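Local coordinates for protein citryl-CoA lyase (PDB 6HXP) that probably cleaves citryl-CoA into acetyl-CoA and oxaloacetate, working as a four-chain lyase of the citrate synthase family that binds coenzyme A, at residues Thr149-Leu152 and Met153-Arg157; Trp203-Gly206 and Lys207-Ile211; Leu236-Glu239 and Arg240-Tyr244. One frame throughout, in Å; residues are numbered along the deposited sequence.

Contact 1 of 3, residues Thr149-Leu152 and Met153-Arg157; sequences TKRL and MDIAR
The carbonyls of Thr149, Lys150, Arg151 and Leu152 each accept the amide four residues on, from Met153, Asp154, Ile155 and Ala156, in the regular ladder of an alpha helix, with Met153 N 2.9 Å from Thr149 O. The same spacing of one turn pairs side chains. Lys150 runs out extended and bends at its last torsion (chi4 -61°), which swings NZ back to Asp154 OD2 at 3.0 Å. This salt bridge uses the syn lone pair of OD2, and a long lysine followed four places on by a short aspartate can span a turn in just this way. A water gives a second hydrogen bond to Asp154 OD2 at 3.0 Å and accepts one from Arg151 NH1 at 2.9 Å, lying in the guanidinium plane at its edge. The arginine and aspartate charges are thus linked through water instead of touching. Arg151 also lays one face of its guanidinium over Ile155, whose CD1 stands 3.8 Å above the plane, toward the rim. A flat cation suits this place, since its face can rest on a methyl while its N-H groups point elsewhere: NH2 bonds Val28 O of the second subunit. On the buried flank Thr149 and Met153 lie side by side, CG2 to CG 4.1 Å, while Thr149 OG1 is hydrogen-bonded to Leu186 O. Leu152 packs on Ala56 of helix 48-60 and Ile192 of helix 188-198. Charged residues along one stripe and aliphatic ones along another make 147-158 an amphipathic helix, typical of the mainly helical packing of the citrate synthase fold.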
loop_
_atom_site.group_PDB
_atom_site.type_symbol
_atom_site.label_atom_id
_atom_site.label_comp_id
_atom_site.label_asym_id
_atom_site.label_seq_id
_atom_site.Cartn_x
_atom_site.Cartn_y
_atom_site.Cartn_z
ATOM N N THR A 149 -3.482 -23.109 20.158
ATOM C CA THR A 149 -4.666 -22.862 20.954
ATOM C C THR A 149 -4.468 -23.440 22.359
ATOM O O THR A 149 -4.777 -22.763 23.338
ATOM C CB THR A 149 -5.853 -23.550 20.316
ATOM O OG1 THR A 149 -6.104 -22.878 19.083
ATOM C CG2 THR A 149 -7.113 -23.500 21.203
ATOM N N LYS A 150 -3.971 -24.679 22.450
ATOM C CA LYS A 150 -3.762 -25.332 23.745
ATOM C C LYS A 150 -2.821 -24.493 24.604
ATOM O O LYS A 150 -3.091 -24.307 25.780
ATOM C CB LYS A 150 -3.205 -26.751 23.578
ATOM C CG LYS A 150 -3.066 -27.468 24.929
ATOM C CD LYS A 150 -2.746 -28.919 24.783
ATOM C CE LYS A 150 -2.869 -29.642 26.110
ATOM N NZ LYS A 150 -1.929 -29.110 27.139
ATOM N N ARG A 151 -1.756 -23.958 24.031
ATOM C CA ARG A 151 -0.815 -23.171 24.816
ATOM C C ARG A 151 -1.502 -21.919 25.390
ATOM O O ARG A 151 -1.349 -21.605 26.580
ATOM C CB ARG A 151 0.381 -22.777 23.950
ATOM C CG ARG A 151 1.442 -21.917 24.644
ATOM C CD ARG A 151 2.033 -22.639 25.819
ATOM N NE ARG A 151 3.081 -21.819 26.410
ATOM C CZ ARG A 151 3.467 -21.920 27.671
ATOM N NH1 ARG A 151 2.918 -22.833 28.471
ATOM N NH2 ARG A 151 4.389 -21.094 28.157
ATOM N N LEU A 152 -2.239 -21.211 24.535
ATOM C CA LEU A 152 -2.931 -19.993 24.958
ATOM C C LEU A 152 -4.003 -20.289 26.031
ATOM O O LEU A 152 -4.129 -19.534 27.002
ATOM C CB LEU A 152 -3.561 -19.292 23.779
ATOM C CG LEU A 152 -2.589 -18.530 22.905
ATOM C CD1 LEU A 152 -3.260 -18.136 21.588
ATOM C CD2 LEU A 152 -2.073 -17.253 23.622
ATOM N N MET A 153 -4.759 -21.359 25.848
ATOM C CA MET A 153 -5.808 -21.725 26.787
ATOM C C MET A 153 -5.216 -22.224 28.087
ATOM O O MET A 153 -5.774 -21.963 29.153
ATOM C CB MET A 153 -6.839 -22.705 26.195
ATOM C CG MET A 153 -7.629 -22.108 25.039
ATOM S SD MET A 153 -8.549 -20.623 25.567
ATOM C CE MET A 153 -9.315 -20.141 24.033
ATOM N N ASP A 154 -4.078 -22.926 28.032
ATOM C CA ASP A 154 -3.424 -23.379 29.269
ATOM C C ASP A 154 -2.995 -22.171 30.066
ATOM O O ASP A 154 -3.159 -22.158 31.286
ATOM C CB ASP A 154 -2.172 -24.229 28.975
ATOM C CG ASP A 154 -2.457 -25.627 28.483
ATOM O OD1 ASP A 154 -3.628 -26.078 28.599
ATOM O OD2 ASP A 154 -1.505 -26.282 27.969
ATOM N N ILE A 155 -2.430 -21.172 29.397
ATOM C CA ILE A 155 -2.020 -19.926 30.088
ATOM C C ILE A 155 -3.252 -19.231 30.671
ATOM O O ILE A 155 -3.254 -18.838 31.852
ATOM C CB ILE A 155 -1.245 -19.006 29.124
ATOM C CG1 ILE A 155 0.107 -19.640 28.737
ATOM C CG2 ILE A 155 -0.996 -17.639 29.773
ATOM C CD1 ILE A 155 0.678 -19.021 27.454
ATOM N N ALA A 156 -4.317 -19.110 29.864
ATOM C CA ALA A 156 -5.556 -18.474 30.343
ATOM C C ALA A 156 -6.081 -19.196 31.600
ATOM O O ALA A 156 -6.521 -18.537 32.528
ATOM C CB ALA A 156 -6.599 -18.520 29.269
ATOM N N ARG A 157 -5.993 -20.536 31.654
ATOM C CA ARG A 157 -6.463 -21.277 32.826
ATOM C C ARG A 157 -5.532 -21.082 34.029
ATOM O O ARG A 157 -6.017 -20.881 35.149
ATOM C CB ARG A 157 -6.589 -22.780 32.515
ATOM C CG ARG A 157 -7.782 -23.154 31.644
ATOM C CD ARG A 157 -7.816 -24.655 31.432
ATOM N NE ARG A 157 -8.891 -25.098 30.540
ATOM C CZ ARG A 157 -10.162 -25.250 30.899
ATOM N NH1 ARG A 157 -10.553 -24.949 32.130
ATOM N NH2 ARG A 157 -11.055 -25.685 30.022
HETATM O O HOH W 1 1.258 -25.177 27.984
#

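Contact 2 of 3, residues Trp203-Gly206 and Lys207-Ile211; sequences WRLG and KGFFI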
loop_
_atom_site.group_PDB
_atom_site.type_symbol
_atom_site.label_atom_id
_atom_site.label_comp_id
_atom_site.label_asym_id
_atom_site.label_seq_id
_atom_site.Cartn_x
_atom_site.Cartn_y
_atom_site.Cartn_z
ATOM N N TRP A 203 -15.385 -7.037 18.037
ATOM C CA TRP A 203 -14.984 -7.959 16.946
ATOM C C TRP A 203 -14.389 -7.224 15.736
ATOM O O TRP A 203 -13.527 -7.757 15.035
ATOM C CB TRP A 203 -16.171 -8.834 16.505
ATOM C CG TRP A 203 -17.308 -8.084 15.863
ATOM C CD1 TRP A 203 -18.472 -7.699 16.464
ATOM C CD2 TRP A 203 -17.475 -7.815 14.468
ATOM N NE1 TRP A 203 -19.300 -7.094 15.545
ATOM C CE2 TRP A 203 -18.718 -7.158 14.312
ATOM C CE3 TRP A 203 -16.681 -8.022 13.346
ATOM C CZ2 TRP A 203 -19.189 -6.749 13.056
ATOM C CZ3 TRP A 203 -17.172 -7.660 12.096
ATOM C CH2 TRP A 203 -18.370 -6.950 11.982
ATOM N N ARG A 204 -14.765 -5.941 15.558
ATOM C CA ARG A 204 -14.233 -5.154 14.451
ATOM C C ARG A 204 -12.767 -4.795 14.612
ATOM O O ARG A 204 -12.125 -4.332 13.667
ATOM C CB ARG A 204 -15.067 -3.908 14.205
ATOM C CG ARG A 204 -16.487 -4.268 13.805
ATOM C CD ARG A 204 -17.399 -3.054 13.746
ATOM N NE ARG A 204 -17.659 -2.574 15.079
ATOM C CZ ARG A 204 -18.319 -1.457 15.377
ATOM N NH1 ARG A 204 -18.880 -0.730 14.411
ATOM N NH2 ARG A 204 -18.467 -1.088 16.643
ATOM N N LEU A 205 -12.188 -5.077 15.775
ATOM C CA LEU A 205 -10.768 -4.857 16.017
ATOM C C LEU A 205 -9.924 -6.149 15.804
ATOM O O LEU A 205 -8.698 -6.136 15.877
ATOM C CB LEU A 205 -10.607 -4.373 17.462
ATOM C CG LEU A 205 -9.292 -3.857 17.863
ATOM C CD1 LEU A 205 -8.763 -2.659 16.949
ATOM C CD2 LEU A 205 -9.393 -3.304 19.304
ATOM N N GLY A 206 -10.562 -7.277 15.482
ATOM C CA GLY A 206 -9.876 -8.560 15.422
ATOM C C GLY A 206 -8.605 -8.609 14.612
ATOM O O GLY A 206 -7.597 -9.155 15.066
ATOM N N LYS A 207 -8.634 -8.037 13.406
ATOM C CA LYS A 207 -7.447 -8.069 12.575
ATOM C C LYS A 207 -6.350 -7.209 13.186
ATOM O O LYS A 207 -5.168 -7.431 12.942
ATOM C CB LYS A 207 -7.845 -7.558 11.162
ATOM C CG LYS A 207 -7.195 -8.160 10.027
ATOM C CD LYS A 207 -7.799 -7.526 8.743
ATOM C CE LYS A 207 -8.819 -8.340 8.042
ATOM N NZ LYS A 207 -8.843 -7.899 6.647
ATOM N N GLY A 208 -6.706 -6.193 13.993
ATOM C CA GLY A 208 -5.699 -5.341 14.617
ATOM C C GLY A 208 -4.695 -6.082 15.437
ATOM O O GLY A 208 -3.507 -5.750 15.431
ATOM N N PHE A 209 -5.157 -7.102 16.183
ATOM C CA PHE A 209 -4.238 -7.874 17.009
ATOM C C PHE A 209 -3.233 -8.626 16.156
ATOM O O PHE A 209 -2.023 -8.695 16.499
ATOM C CB PHE A 209 -4.986 -8.822 17.957
ATOM C CG PHE A 209 -5.988 -8.074 18.812
ATOM C CD1 PHE A 209 -5.567 -7.155 19.764
ATOM C CD2 PHE A 209 -7.356 -8.213 18.585
ATOM C CE1 PHE A 209 -6.511 -6.435 20.514
ATOM C CE2 PHE A 209 -8.271 -7.490 19.318
ATOM C CZ PHE A 209 -7.839 -6.584 20.238
ATOM N N PHE A 210 -3.707 -9.186 15.060
ATOM C CA PHE A 210 -2.862 -9.900 14.106
ATOM C C PHE A 210 -1.865 -8.996 13.445
ATOM O O PHE A 210 -0.666 -9.289 13.428
ATOM C CB PHE A 210 -3.719 -10.609 13.070
ATOM C CG PHE A 210 -2.959 -11.500 12.134
ATOM C CD1 PHE A 210 -2.184 -12.541 12.621
ATOM C CD2 PHE A 210 -3.068 -11.358 10.769
ATOM C CE1 PHE A 210 -1.520 -13.406 11.753
ATOM C CE2 PHE A 210 -2.387 -12.219 9.907
ATOM C CZ PHE A 210 -1.581 -13.193 10.395
ATOM N N ILE A 211 -2.309 -7.813 13.044
ATOM C CA ILE A 211 -1.382 -6.880 12.422
ATOM C C ILE A 211 -0.293 -6.467 13.366
ATOM O O ILE A 211 0.894 -6.451 13.029
ATOM C CB ILE A 211 -2.168 -5.645 11.930
ATOM C CG1 ILE A 211 -3.124 -6.011 10.771
ATOM C CG2 ILE A 211 -1.180 -4.528 11.479
ATOM C CD1 ILE A 211 -4.202 -5.062 10.576
HETATM O O HOH W 2 -10.231 -5.883 12.345
#
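A short 3-10 turn, 203-205, runs directly into the long helix 206-228, and Leu205 and Phe209 meet where the two join. The join is held by two weak bonds: Gly208 N reaches Leu205 O at 2.7 Å but bent to 129°, and Phe209 N lies 3.4 Å from Gly206 O. A beta carbon at Gly208 would stand only 3.0 Å from Leu205 O, which explains why glycine fits here. Water extends the bonding on another side, donating to Arg204 O at 2.8 Å and accepting from Lys207 N at 2.9 Å; it thereby links this amide of the first helical turn to a carbonyl that the amide does not reach directly. The side-chain contact is apolar. Leu205 holds CG anti to its own amide nitrogen (chi1 -169°), which carries the isobutyl group alongside the following turn, and there CD2 touches Phe209 CZ at 3.7 Å. Leu205 CG sits beside the same end of the ring, 3.9 Å from Phe209 CZ, and the two side chains cross at about a right angle. The ring continues into the core, edge-to-face with Phe201 and against Met54, Met57 and Leu41, and Leu205 also packs on Val219 of the second subunit. Replacing Phe209 with an alanine would probably open a gap beside the Leu205 methyl and take from Phe201 its edge-to-face partner. Lys207 is buried, yet its NZ is hydrogen-bonded to Phe95 O and, in the second subunit, to Ser83 OG and Asn85 OD1. Because those three oxygens are uncharged, dipoles probably do much of the work of stabilising the ammonium, in line with a polar tie across the subunit boundary next to an otherwise oily junction.

Contact 3 of 3, residues Leu236-Glu239 and Arg240-Tyr244; sequences LDEE and RDVEY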
loop_
_atom_site.group_PDB
_atom_site.type_symbol
_atom_site.label_atom_id
_atom_site.label_comp_id
_atom_site.label_asym_id
_atom_site.label_seq_id
_atom_site.Cartn_x
_atom_site.Cartn_y
_atom_site.Cartn_z
ATOM N N LEU A 236 9.779 -14.678 -11.091
ATOM C CA LEU A 236 9.586 -16.058 -11.535
ATOM C C LEU A 236 10.377 -16.302 -12.810
ATOM O O LEU A 236 10.829 -15.370 -13.459
ATOM C CB LEU A 236 8.109 -16.352 -11.826
ATOM C CG LEU A 236 7.087 -15.982 -10.750
ATOM C CD1 LEU A 236 5.695 -16.343 -11.227
ATOM C CD2 LEU A 236 7.402 -16.640 -9.414
ATOM N N ASP A 237 10.549 -17.591 -13.144
ATOM C CA ASP A 237 11.154 -18.056 -14.406
ATOM C C ASP A 237 9.946 -18.600 -15.174
ATOM O O ASP A 237 9.326 -19.566 -14.730
ATOM C CB ASP A 237 12.181 -19.142 -14.100
ATOM C CG ASP A 237 12.752 -19.884 -15.298
ATOM O OD1 ASP A 237 12.545 -19.422 -16.447
ATOM O OD2 ASP A 237 13.425 -20.901 -15.087
ATOM N N GLU A 238 9.525 -17.893 -16.217
ATOM C CA GLU A 238 8.295 -18.220 -16.931
ATOM C C GLU A 238 8.295 -19.643 -17.475
ATOM O O GLU A 238 7.319 -20.375 -17.288
ATOM C CB GLU A 238 8.043 -17.200 -18.051
ATOM C CG GLU A 238 6.583 -17.036 -18.371
ATOM C CD GLU A 238 6.357 -16.074 -19.516
ATOM O OE1 GLU A 238 6.127 -14.865 -19.263
ATOM O OE2 GLU A 238 6.313 -16.573 -20.662
ATOM N N GLU A 239 9.399 -20.059 -18.108
ATOM C CA GLU A 239 9.469 -21.406 -18.686
ATOM C C GLU A 239 9.369 -22.504 -17.630
ATOM O O GLU A 239 8.713 -23.508 -17.882
ATOM C CB GLU A 239 10.699 -21.589 -19.607
ATOM C CG GLU A 239 12.069 -21.244 -19.037
ATOM C CD GLU A 239 13.208 -21.512 -20.007
ATOM O OE1 GLU A 239 13.176 -20.949 -21.125
ATOM O OE2 GLU A 239 14.150 -22.250 -19.636
ATOM N N ARG A 240 9.917 -22.281 -16.427
ATOM C CA ARG A 240 9.903 -23.255 -15.338
ATOM C C ARG A 240 8.723 -23.191 -14.366
ATOM O O ARG A 240 8.271 -24.220 -13.880
ATOM C CB ARG A 240 11.204 -23.068 -14.535
ATOM C CG ARG A 240 11.431 -24.039 -13.379
ATOM C CD ARG A 240 12.837 -23.905 -12.809
ATOM N NE ARG A 240 13.151 -22.529 -12.409
ATOM C CZ ARG A 240 12.770 -21.969 -11.266
ATOM N NH1 ARG A 240 12.058 -22.661 -10.385
ATOM N NH2 ARG A 240 13.094 -20.712 -10.995
ATOM N N ASP A 241 8.281 -21.977 -14.007
ATOM C CA ASP A 241 7.291 -21.755 -12.943
ATOM C C ASP A 241 5.884 -21.442 -13.356
ATOM O O ASP A 241 5.006 -21.433 -12.489
ATOM C CB ASP A 241 7.745 -20.558 -12.092
ATOM C CG ASP A 241 9.136 -20.744 -11.523
ATOM O OD1 ASP A 241 9.518 -21.918 -11.256
ATOM O OD2 ASP A 241 9.866 -19.730 -11.393
ATOM N N VAL A 242 5.671 -21.044 -14.615
ATOM C CA VAL A 242 4.372 -20.588 -15.077
ATOM C C VAL A 242 3.702 -21.512 -16.068
ATOM O O VAL A 242 4.365 -22.028 -16.951
ATOM C CB VAL A 242 4.570 -19.168 -15.681
ATOM C CG1 VAL A 242 3.278 -18.624 -16.289
ATOM C CG2 VAL A 242 5.140 -18.209 -14.630
ATOM N N GLU A 243 2.390 -21.712 -15.928
ATOM C CA GLU A 243 1.583 -22.415 -16.907
ATOM C C GLU A 243 0.729 -21.355 -17.632
ATOM O O GLU A 243 -0.085 -20.675 -16.998
ATOM C CB GLU A 243 0.673 -23.456 -16.245
ATOM C CG GLU A 243 -0.179 -24.201 -17.257
ATOM C CD GLU A 243 -1.228 -25.147 -16.713
ATOM O OE1 GLU A 243 -1.277 -25.358 -15.480
ATOM O OE2 GLU A 243 -1.998 -25.690 -17.537
ATOM N N TYR A 244 0.918 -21.216 -18.938
ATOM C CA TYR A 244 0.117 -20.311 -19.754
ATOM C C TYR A 244 -1.140 -21.048 -20.242
ATOM O O TYR A 244 -1.057 -22.153 -20.783
ATOM C CB TYR A 244 0.924 -19.775 -20.918
ATOM C CG TYR A 244 0.141 -18.817 -21.769
ATOM C CD1 TYR A 244 -0.116 -17.521 -21.333
ATOM C CD2 TYR A 244 -0.281 -19.170 -23.038
ATOM C CE1 TYR A 244 -0.861 -16.641 -22.098
ATOM C CE2 TYR A 244 -1.015 -18.292 -23.824
ATOM C CZ TYR A 244 -1.266 -17.010 -23.367
ATOM O OH TYR A 244 -1.941 -16.139 -24.182
#
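Asp237 O is gripped by two amides of the turn that follows: Asp241 N donates to it at 2.7 Å, nearly along the C=O axis, while Arg240 N makes a weak bond at 3.3 Å. The aspartate at the far end of the turn returns the favour. Asp241 places its carboxylate back toward the start of the helix (chi1 -56°), and OD2 accepts Asp237 N at 2.8 Å in an almost straight bond of 172°, met on the anti side and somewhat out of the carboxylate plane. Backbone and side chain therefore tie Asp237 to Asp241 twice. Arg240 lies between the two acids. Its NE donates to Asp237 OD2 at 3.1 Å, again on the anti side, with carboxylate and guanidinium planes 56° apart, so this salt bridge uses one oxygen and lacks the coplanar two-pronged form. Asp241 OD2 lies over one face of the Arg240 guanidinium, and Asp241 OD1 is 2.8 Å from Arg240 NH1, well out of the plane, an attraction of charge alone. An arginine suits the spot because it can serve both acids at once, which would probably offset their mutual repulsion. Beyond the helix, Val242 N reaches Glu238 O at 3.2 Å, and Val242 CG2 rests 3.9 Å from Leu236 CD1, the two side chains crossing at about a right angle. Glu238 CG lies against Val242 CB, and Glu238 OE1 bonds His12 ND1 of the fourth subunit. What results is a one-turn helix, with Asp237 at its N-cap position and a salt-bridge network on its flank, that hands the chain to strand 242-244, which pairs in parallel with a strand of the fourth subunit, consistent with a C-terminal arm that reaches over to that subunit.

Contacts 1 and 2 belong to the helical body of the chain, their centres 19 Å apart, and both touch the second subunit. They lie a layer or two from bound coenzyme A and do not touch it: the side chain of Thr149 in contact 1 is about 11 Å from the ligand, and that of Lys207 in contact 2 about 10 Å. Contact 3 lies far out, with its centre 44 Å from that of contact 1 and 36 Å from that of contact 2, away from the CoA site. The chain leaves contact 2 along helix 206-228 and reaches contact 3 afterwards, where the fourth and third subunits are its neighbours.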